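Local coordinates for exopolysaccharide biosynthesis protein (Pantoea stewartii subsp. stewartii DC283, PDB 6TGF) that modifies glycan biofilm, probably by hydrolysing exopolysaccharide, as a three-chain assembly with a bacteriophage tailspike-like parallel beta-helix fold, at residues 71-75 / 86-90; 193-199 / 239-244. One frame throughout, in Å; residues are numbered along the deposited sequence.

In the fold
The two contacts follow one another along the chain and neither nest nor cross. Contact 1 comes first, in the head-binding region near the N terminus. It closes the loop between strands 69-74 and 89-92, with ten residues, 76-85, between its two segments. These strands belong to two different antiparallel sheets, so the contact joins the sheets. Contact 2 lies further on and closes a longer excursion of 39 residues. That excursion holds strands 202-207, 218-221 and 224-228 of a small mixed sheet. The contact ties a loop of this sheet to the segment that leads into helix 252-265 and the parallel beta-helix. The contact centres are 38 Å apart, and the nearest atoms about 27 Å.

Contact 1: 71-75 / 86-90; sequences LWIGR and QIPVF
In the head-binding region, strand 69-74 is bridged at G74 and Q86 to the loop that leads into strand 89-92 of a second antiparallel sheet, consistent with the head-binding domain at the N terminus of tailspike-like proteins. Residues 71-74 lie on an inner strand of a four-stranded sheet; 86-90 runs from loop into strand 89-92. The end-to-end directions of 72-75 and 86-89 differ by 105°, so the segments cross and pair only at G74 and Q86, with G74 CA 4.1 Å from Q86 CA. I87 N donates to I73 O at 3.2 Å with an N-H...O angle of 161°. This bond lies on the strand edge where L71 pairs with I105. W72 and G74 pair with strand 129-134 on the other edge.

I87 and V89 direct their CA-to-CB bonds toward 71-75; that of I73 points sideways and its end leads away. I73 is m, m. Its CB touches V89 CG2 at 3.5 Å; V89 is t. I73 CG2 lies 4.2 Å from I87 CG1. V89 also packs on I101 and I73 on M130, which extends the apolar contact into both sheets. W72 is m with chi2 near -88°. The CA-to-CB bond points sideways, but the indole comes nearer to Q86, with CD1 3.7 Å from Q86 NE2. Q86 is m, p, and its amide nitrogen is held by A80 O. R75 is t, t, and its CB is 3.9 Å from I87 CG2. I87 is p, t. Its CG2 methyl rests on the backbone, 3.8 Å from G74 C and 3.4 Å from R75 N.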
ATOM      1  N   LEU B  71      19.908   0.377 -66.545  1.00 45.68           N
ATOM      2  CA  LEU B  71      18.888  -0.441 -65.833  1.00 44.95           C
ATOM      3  C   LEU B  71      18.394  -1.559 -66.761  1.00 44.47           C
ATOM      4  O   LEU B  71      18.070  -1.262 -67.929  1.00 44.18           O
ATOM      5  CB  LEU B  71      17.739   0.474 -65.392  1.00 44.51           C
ATOM      6  CG  LEU B  71      16.561  -0.209 -64.695  1.00 44.34           C
ATOM      7  CD1 LEU B  71      16.991  -0.846 -63.381  1.00 44.39           C
ATOM      8  CD2 LEU B  71      15.429   0.778 -64.459  1.00 44.06           C
ATOM      9  N   TRP B  72      18.350  -2.792 -66.247  1.00 44.18           N
ATOM     10  CA  TRP B  72      17.827  -4.003 -66.937  1.00 43.96           C
ATOM     11  C   TRP B  72      16.612  -4.538 -66.172  1.00 43.44           C
ATOM     12  O   TRP B  72      16.699  -4.642 -64.936  1.00 43.17           O
ATOM     13  CB  TRP B  72      18.913  -5.082 -67.043  1.00 44.43           C
ATOM     14  CG  TRP B  72      19.954  -4.851 -68.095  1.00 44.63           C
ATOM     15  CD1 TRP B  72      19.901  -5.235 -69.403  1.00 44.89           C
ATOM     16  CD2 TRP B  72      21.234  -4.219 -67.915  1.00 44.75           C
ATOM     17  NE1 TRP B  72      21.052  -4.878 -70.052  1.00 45.02           N
ATOM     18  CE2 TRP B  72      21.890  -4.255 -69.164  1.00 44.97           C
ATOM     19  CE3 TRP B  72      21.884  -3.625 -66.828  1.00 44.90           C
ATOM     20  CZ2 TRP B  72      23.158  -3.710 -69.354  1.00 45.20           C
ATOM     21  CZ3 TRP B  72      23.141  -3.093 -67.015  1.00 45.18           C
ATOM     22  CH2 TRP B  72      23.768  -3.135 -68.261  1.00 45.31           C
ATOM     23  N   ILE B  73      15.533  -4.861 -66.889  1.00 43.25           N
ATOM     24  CA  ILE B  73      14.339  -5.589 -66.363  1.00 43.19           C
ATOM     25  C   ILE B  73      14.246  -6.915 -67.126  1.00 43.58           C
ATOM     26  O   ILE B  73      13.908  -6.881 -68.324  1.00 43.64           O
ATOM     27  CB  ILE B  73      13.050  -4.753 -66.511  1.00 42.86           C
ATOM     28  CG1 ILE B  73      13.256  -3.282 -66.134  1.00 42.57           C
ATOM     29  CG2 ILE B  73      11.907  -5.383 -65.728  1.00 42.81           C
ATOM     30  CD1 ILE B  73      13.605  -3.050 -64.682  1.00 42.53           C
ATOM     31  N   GLY B  74      14.558  -8.031 -66.460  1.00 44.23           N
ATOM     32  CA  GLY B  74      14.648  -9.368 -67.080  1.00 44.74           C
ATOM     33  C   GLY B  74      13.658 -10.351 -66.481  1.00 45.01           C
ATOM     34  O   GLY B  74      12.976  -9.986 -65.503  1.00 44.77           O
ATOM     35  N   ARG B  75      13.590 -11.559 -67.050  1.00 45.62           N
ATOM     36  CA  ARG B  75      12.698 -12.657 -66.593  1.00 46.23           C
ATOM     37  C   ARG B  75      13.088 -13.064 -65.169  1.00 46.17           C
ATOM     38  O   ARG B  75      14.301 -13.127 -64.885  1.00 46.03           O
ATOM     39  CB  ARG B  75      12.805 -13.871 -67.519  1.00 47.04           C
ATOM     40  CG  ARG B  75      11.738 -14.930 -67.270  1.00 47.65           C
ATOM     41  CD  ARG B  75      12.034 -16.263 -67.926  1.00 48.39           C
ATOM     42  NE  ARG B  75      13.067 -16.167 -68.947  1.00 48.54           N
ATOM     43  CZ  ARG B  75      14.315 -16.614 -68.825  1.00 49.01           C
ATOM     44  NH1 ARG B  75      14.717 -17.218 -67.719  1.00 49.19           N
ATOM     45  NH2 ARG B  75      15.159 -16.457 -69.827  1.00 49.30           N
ATOM     46  N   GLN B  86      16.044 -10.240 -71.187  1.00 49.44           N
ATOM     47  CA  GLN B  86      15.276  -8.965 -71.104  1.00 48.76           C
ATOM     48  C   GLN B  86      13.810  -9.233 -71.462  1.00 48.01           C
ATOM     49  O   GLN B  86      13.569  -9.852 -72.518  1.00 48.34           O
ATOM     50  CB  GLN B  86      15.857  -7.900 -72.041  1.00 48.90           C
ATOM     51  CG  GLN B  86      17.233  -7.392 -71.629  1.00 49.23           C
ATOM     52  CD  GLN B  86      18.363  -8.262 -72.125  1.00 49.85           C
ATOM     53  OE1 GLN B  86      18.338  -8.776 -73.242  1.00 50.47           O
ATOM     54  NE2 GLN B  86      19.378  -8.430 -71.293  1.00 50.06           N
ATOM     55  N   ILE B  87      12.875  -8.784 -70.614  1.00 46.86           N
ATOM     56  CA  ILE B  87      11.399  -8.856 -70.851  1.00 46.09           C
ATOM     57  C   ILE B  87      10.916  -7.482 -71.310  1.00 45.20           C
ATOM     58  O   ILE B  87      11.581  -6.479 -71.060  1.00 44.82           O
ATOM     59  CB  ILE B  87      10.647  -9.356 -69.597  1.00 45.94           C
ATOM     60  CG1 ILE B  87      10.769  -8.398 -68.409  1.00 45.58           C
ATOM     61  CG2 ILE B  87      11.099 -10.763 -69.236  1.00 46.31           C
ATOM     62  CD1 ILE B  87       9.707  -8.598 -67.349  1.00 45.52           C
ATOM     63  N   PRO B  88       9.757  -7.387 -72.005  1.00 44.47           N
ATOM     64  CA  PRO B  88       9.260  -6.098 -72.486  1.00 43.80           C
ATOM     65  C   PRO B  88       8.937  -5.129 -71.338  1.00 43.06           C
ATOM     66  O   PRO B  88       8.273  -5.530 -70.395  1.00 42.88           O
ATOM     67  CB  PRO B  88       7.999  -6.447 -73.294  1.00 43.98           C
ATOM     68  CG  PRO B  88       7.594  -7.826 -72.814  1.00 44.32           C
ATOM     69  CD  PRO B  88       8.876  -8.504 -72.382  1.00 44.50           C
ATOM     70  N   VAL B  89       9.443  -3.896 -71.445  1.00 42.45           N
ATOM     71  CA  VAL B  89       9.166  -2.756 -70.520  1.00 41.79           C
ATOM     72  C   VAL B  89       8.538  -1.630 -71.345  1.00 41.36           C
ATOM     73  O   VAL B  89       9.078  -1.324 -72.425  1.00 41.16           O
ATOM     74  CB  VAL B  89      10.447  -2.275 -69.810  1.00 41.70           C
ATOM     75  CG1 VAL B  89      10.150  -1.228 -68.747  1.00 41.55           C
ATOM     76  CG2 VAL B  89      11.227  -3.428 -69.206  1.00 41.99           C
ATOM     77  N   PHE B  90       7.445  -1.044 -70.850  1.00 41.18           N
ATOM     78  CA  PHE B  90       6.684   0.041 -71.523  1.00 41.06           C
ATOM     79  C   PHE B  90       6.777   1.321 -70.685  1.00 40.93           C
ATOM     80  O   PHE B  90       6.457   1.277 -69.481  1.00 40.64           O
ATOM     81  CB  PHE B  90       5.235  -0.395 -71.750  1.00 41.00           C
ATOM     82  CG  PHE B  90       5.099  -1.773 -72.343  1.00 40.99           C
ATOM     83  CD1 PHE B  90       5.281  -1.985 -73.700  1.00 41.06           C
ATOM     84  CD2 PHE B  90       4.813  -2.865 -71.540  1.00 41.04           C
ATOM     85  CE1 PHE B  90       5.168  -3.257 -74.241  1.00 41.24           C
ATOM     86  CE2 PHE B  90       4.699  -4.134 -72.083  1.00 41.18           C
ATOM     87  CZ  PHE B  90       4.876  -4.329 -73.432  1.00 41.30           C
TER

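Contact 2: 193-199 / 239-244; sequences WHPGLEV and FDFGAI. With EDO (1,2-ethanediol), chain C.
W193 lays its indole over G242, with G242 CA 3.4 Å from the five-membered ring centroid and 9° off its normal, a CH-pi contact. W193 is t with chi2 106°. Its edge faces D240 O, 3.1 Å from CD1. An ideal CB on G242 would clash, 2.9 Å from W193 CE2, and the phi of 99° also suits glycine. H194 is m, and its NE2 donates to G242 O at 2.7 Å. I244 CD1 sits over the imidazole face. A type II turn spans H194 to L197, and W193 N to V199 O (3.0 Å) closes the loop. L197 CD1 meets I244 CG1 at 3.7 Å. V199 CB lies over the F239 ring, 3.8 Å from CD2. An ethanediol, probably from the crystallisation liquor, makes a weak hydrogen bond from O1 to F241 O (3.4 Å). The CA-to-CB bond of F241 points away; its ring packs on helix 252-265. DFGA at 240-243, ahead of that helix, is consistent with the entry to the parallel beta-helix of pectate-lyase-like proteins.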
ATOM      1  N   TRP B 193       5.212  10.372 -39.935  1.00 35.36           N
ATOM      2  CA  TRP B 193       3.864   9.922 -40.374  1.00 35.14           C
ATOM      3  C   TRP B 193       3.249  11.004 -41.268  1.00 35.41           C
ATOM      4  O   TRP B 193       2.972  10.710 -42.446  1.00 35.49           O
ATOM      5  CB  TRP B 193       2.975   9.605 -39.163  1.00 34.91           C
ATOM      6  CG  TRP B 193       1.921   8.574 -39.425  1.00 34.62           C
ATOM      7  CD1 TRP B 193       1.919   7.283 -38.983  1.00 34.41           C
ATOM      8  CD2 TRP B 193       0.706   8.739 -40.178  1.00 34.58           C
ATOM      9  NE1 TRP B 193       0.792   6.634 -39.407  1.00 34.32           N
ATOM     10  CE2 TRP B 193       0.029   7.500 -40.144  1.00 34.44           C
ATOM     11  CE3 TRP B 193       0.125   9.805 -40.876  1.00 34.64           C
ATOM     12  CZ2 TRP B 193      -1.196   7.303 -40.782  1.00 34.49           C
ATOM     13  CZ3 TRP B 193      -1.083   9.608 -41.507  1.00 34.69           C
ATOM     14  CH2 TRP B 193      -1.733   8.373 -41.460  1.00 34.69           C
ATOM     15  N   HIS B 194       3.068  12.211 -40.718  1.00 35.92           N
ATOM     16  CA  HIS B 194       2.511  13.407 -41.406  1.00 36.29           C
ATOM     17  C   HIS B 194       3.648  14.270 -41.946  1.00 36.78           C
ATOM     18  O   HIS B 194       4.705  14.354 -41.326  1.00 36.93           O
ATOM     19  CB  HIS B 194       1.617  14.206 -40.449  1.00 36.31           C
ATOM     20  CG  HIS B 194       0.383  13.481 -40.034  1.00 36.11           C
ATOM     21  ND1 HIS B 194      -0.687  13.303 -40.886  1.00 36.21           N
ATOM     22  CD2 HIS B 194       0.041  12.895 -38.866  1.00 35.94           C
ATOM     23  CE1 HIS B 194      -1.637  12.639 -40.262  1.00 36.08           C
ATOM     24  NE2 HIS B 194      -1.215  12.377 -39.022  1.00 35.98           N
ATOM     25  N   PRO B 195       3.472  14.956 -43.101  1.00 37.28           N
ATOM     26  CA  PRO B 195       4.531  15.793 -43.668  1.00 37.62           C
ATOM     27  C   PRO B 195       5.034  16.876 -42.699  1.00 38.26           C
ATOM     28  O   PRO B 195       4.242  17.700 -42.275  1.00 38.75           O
ATOM     29  CB  PRO B 195       3.879  16.441 -44.900  1.00 37.57           C
ATOM     30  CG  PRO B 195       2.722  15.531 -45.248  1.00 37.37           C
ATOM     31  CD  PRO B 195       2.255  14.955 -43.928  1.00 37.28           C
ATOM     32  N   GLY B 196       6.324  16.819 -42.348  1.00 38.64           N
ATOM     33  CA  GLY B 196       7.071  17.910 -41.688  1.00 39.30           C
ATOM     34  C   GLY B 196       6.834  18.010 -40.187  1.00 39.68           C
ATOM     35  O   GLY B 196       7.116  19.093 -39.640  1.00 40.25           O
ATOM     36  N   LEU B 197       6.358  16.944 -39.531  1.00 39.63           N
ATOM     37  CA  LEU B 197       6.100  16.910 -38.061  1.00 39.66           C
ATOM     38  C   LEU B 197       7.208  16.139 -37.328  1.00 39.75           C
ATOM     39  O   LEU B 197       7.279  16.264 -36.090  1.00 39.84           O
ATOM     40  CB  LEU B 197       4.737  16.262 -37.794  1.00 39.45           C
ATOM     41  CG  LEU B 197       3.512  16.991 -38.348  1.00 39.57           C
ATOM     42  CD1 LEU B 197       2.254  16.558 -37.613  1.00 39.39           C
ATOM     43  CD2 LEU B 197       3.664  18.501 -38.260  1.00 40.01           C
ATOM     44  N   GLU B 198       8.025  15.371 -38.059  1.00 39.86           N
ATOM     45  CA  GLU B 198       9.097  14.473 -37.538  1.00 40.02           C
ATOM     46  C   GLU B 198       8.651  13.791 -36.234  1.00 39.42           C
ATOM     47  O   GLU B 198       9.444  13.773 -35.271  1.00 39.52           O
ATOM     48  CB  GLU B 198      10.432  15.215 -37.417  1.00 40.81           C
ATOM     49  CG  GLU B 198      10.398  16.501 -36.613  1.00 41.47           C
ATOM     50  CD  GLU B 198      11.692  17.296 -36.692  1.00 42.38           C
ATOM     51  OE1 GLU B 198      12.651  16.802 -37.323  1.00 42.53           O
ATOM     52  OE2 GLU B 198      11.736  18.408 -36.129  1.00 43.14           O
ATOM     53  N   VAL B 199       7.431  13.237 -36.220  1.00 38.83           N
ATOM     54  CA  VAL B 199       6.961  12.203 -35.245  1.00 38.26           C
ATOM     55  C   VAL B 199       6.300  11.066 -36.034  1.00 37.71           C
ATOM     56  O   VAL B 199       5.732  11.342 -37.110  1.00 37.48           O
ATOM     57  CB  VAL B 199       5.996  12.773 -34.187  1.00 38.18           C
ATOM     58  CG1 VAL B 199       6.662  13.820 -33.314  1.00 38.44           C
ATOM     59  CG2 VAL B 199       4.724  13.330 -34.800  1.00 38.15           C
ATOM     60  N   PHE B 239       1.644   8.257 -32.077  1.00 31.82           N
ATOM     61  CA  PHE B 239       2.416   8.994 -33.115  1.00 31.70           C
ATOM     62  C   PHE B 239       2.652   8.074 -34.321  1.00 31.67           C
ATOM     63  O   PHE B 239       2.557   8.557 -35.464  1.00 31.87           O
ATOM     64  CB  PHE B 239       3.755   9.511 -32.577  1.00 31.60           C
ATOM     65  CG  PHE B 239       3.705  10.744 -31.704  1.00 31.66           C
ATOM     66  CD1 PHE B 239       2.591  11.571 -31.667  1.00 31.70           C
ATOM     67  CD2 PHE B 239       4.807  11.102 -30.940  1.00 31.75           C
ATOM     68  CE1 PHE B 239       2.571  12.705 -30.868  1.00 31.75           C
ATOM     69  CE2 PHE B 239       4.786  12.237 -30.144  1.00 31.83           C
ATOM     70  CZ  PHE B 239       3.669  13.038 -30.109  1.00 31.86           C
ATOM     71  N   ASP B 240       2.932   6.791 -34.065  1.00 31.52           N
ATOM     72  CA  ASP B 240       3.199   5.760 -35.105  1.00 31.39           C
ATOM     73  C   ASP B 240       1.914   5.446 -35.880  1.00 31.20           C
ATOM     74  O   ASP B 240       2.034   4.942 -37.014  1.00 31.14           O
ATOM     75  CB  ASP B 240       3.786   4.487 -34.491  1.00 31.46           C
ATOM     76  CG  ASP B 240       5.137   4.703 -33.833  1.00 31.67           C
ATOM     77  OD1 ASP B 240       6.033   5.256 -34.501  1.00 31.78           O
ATOM     78  OD2 ASP B 240       5.275   4.331 -32.652  1.00 32.01           O
ATOM     79  N   PHE B 241       0.742   5.720 -35.292  1.00 31.08           N
ATOM     80  CA  PHE B 241      -0.595   5.483 -35.899  1.00 31.11           C
ATOM     81  C   PHE B 241      -1.204   6.804 -36.396  1.00 31.25           C
ATOM     82  O   PHE B 241      -2.383   6.797 -36.800  1.00 31.33           O
ATOM     83  CB  PHE B 241      -1.494   4.737 -34.907  1.00 31.11           C
ATOM     84  CG  PHE B 241      -1.141   3.279 -34.753  1.00 31.13           C
ATOM     85  CD1 PHE B 241      -0.111   2.882 -33.912  1.00 31.19           C
ATOM     86  CD2 PHE B 241      -1.821   2.304 -35.469  1.00 31.25           C
ATOM     87  CE1 PHE B 241       0.223   1.542 -33.783  1.00 31.31           C
ATOM     88  CE2 PHE B 241      -1.485   0.964 -35.340  1.00 31.31           C
ATOM     89  CZ  PHE B 241      -0.466   0.585 -34.496  1.00 31.36           C
ATOM     90  N   GLY B 242      -0.423   7.892 -36.381  1.00 31.46           N
ATOM     91  CA  GLY B 242      -0.734   9.160 -37.075  1.00 31.69           C
ATOM     92  C   GLY B 242      -1.339  10.219 -36.165  1.00 31.94           C
ATOM     93  O   GLY B 242      -1.881  11.206 -36.704  1.00 31.97           O
ATOM     94  N   ALA B 243      -1.256  10.047 -34.842  1.00 32.06           N
ATOM     95  CA  ALA B 243      -1.734  11.037 -33.846  1.00 32.40           C
ATOM     96  C   ALA B 243      -0.795  12.249 -33.851  1.00 32.86           C
ATOM     97  O   ALA B 243       0.408  12.064 -34.117  1.00 33.05           O
ATOM     98  CB  ALA B 243      -1.820  10.414 -32.476  1.00 32.25           C
ATOM     99  N   ILE B 244      -1.338  13.441 -33.586  1.00 33.31           N
ATOM    100  CA  ILE B 244      -0.576  14.723 -33.492  1.00 33.67           C
ATOM    101  C   ILE B 244      -0.864  15.348 -32.123  1.00 33.97           C
ATOM    102  O   ILE B 244      -2.052  15.551 -31.805  1.00 34.02           O
ATOM    103  CB  ILE B 244      -0.939  15.670 -34.656  1.00 33.89           C
ATOM    104  CG1 ILE B 244      -0.706  15.008 -36.018  1.00 33.80           C
ATOM    105  CG2 ILE B 244      -0.185  16.989 -34.540  1.00 34.13           C
ATOM    106  CD1 ILE B 244      -1.380  15.715 -37.172  1.00 33.97           C
TER
HETATM  107  C1  EDO C 809      -4.462   9.259 -38.046  1.00 83.22           C
HETATM  108  O1  EDO C 809      -5.074   8.035 -38.403  1.00 82.61           O
HETATM  109  C2  EDO C 809      -3.920  10.002 -39.215  1.00 83.42           C
HETATM  110  O2  EDO C 809      -4.722  11.084 -39.655  1.00 83.51           O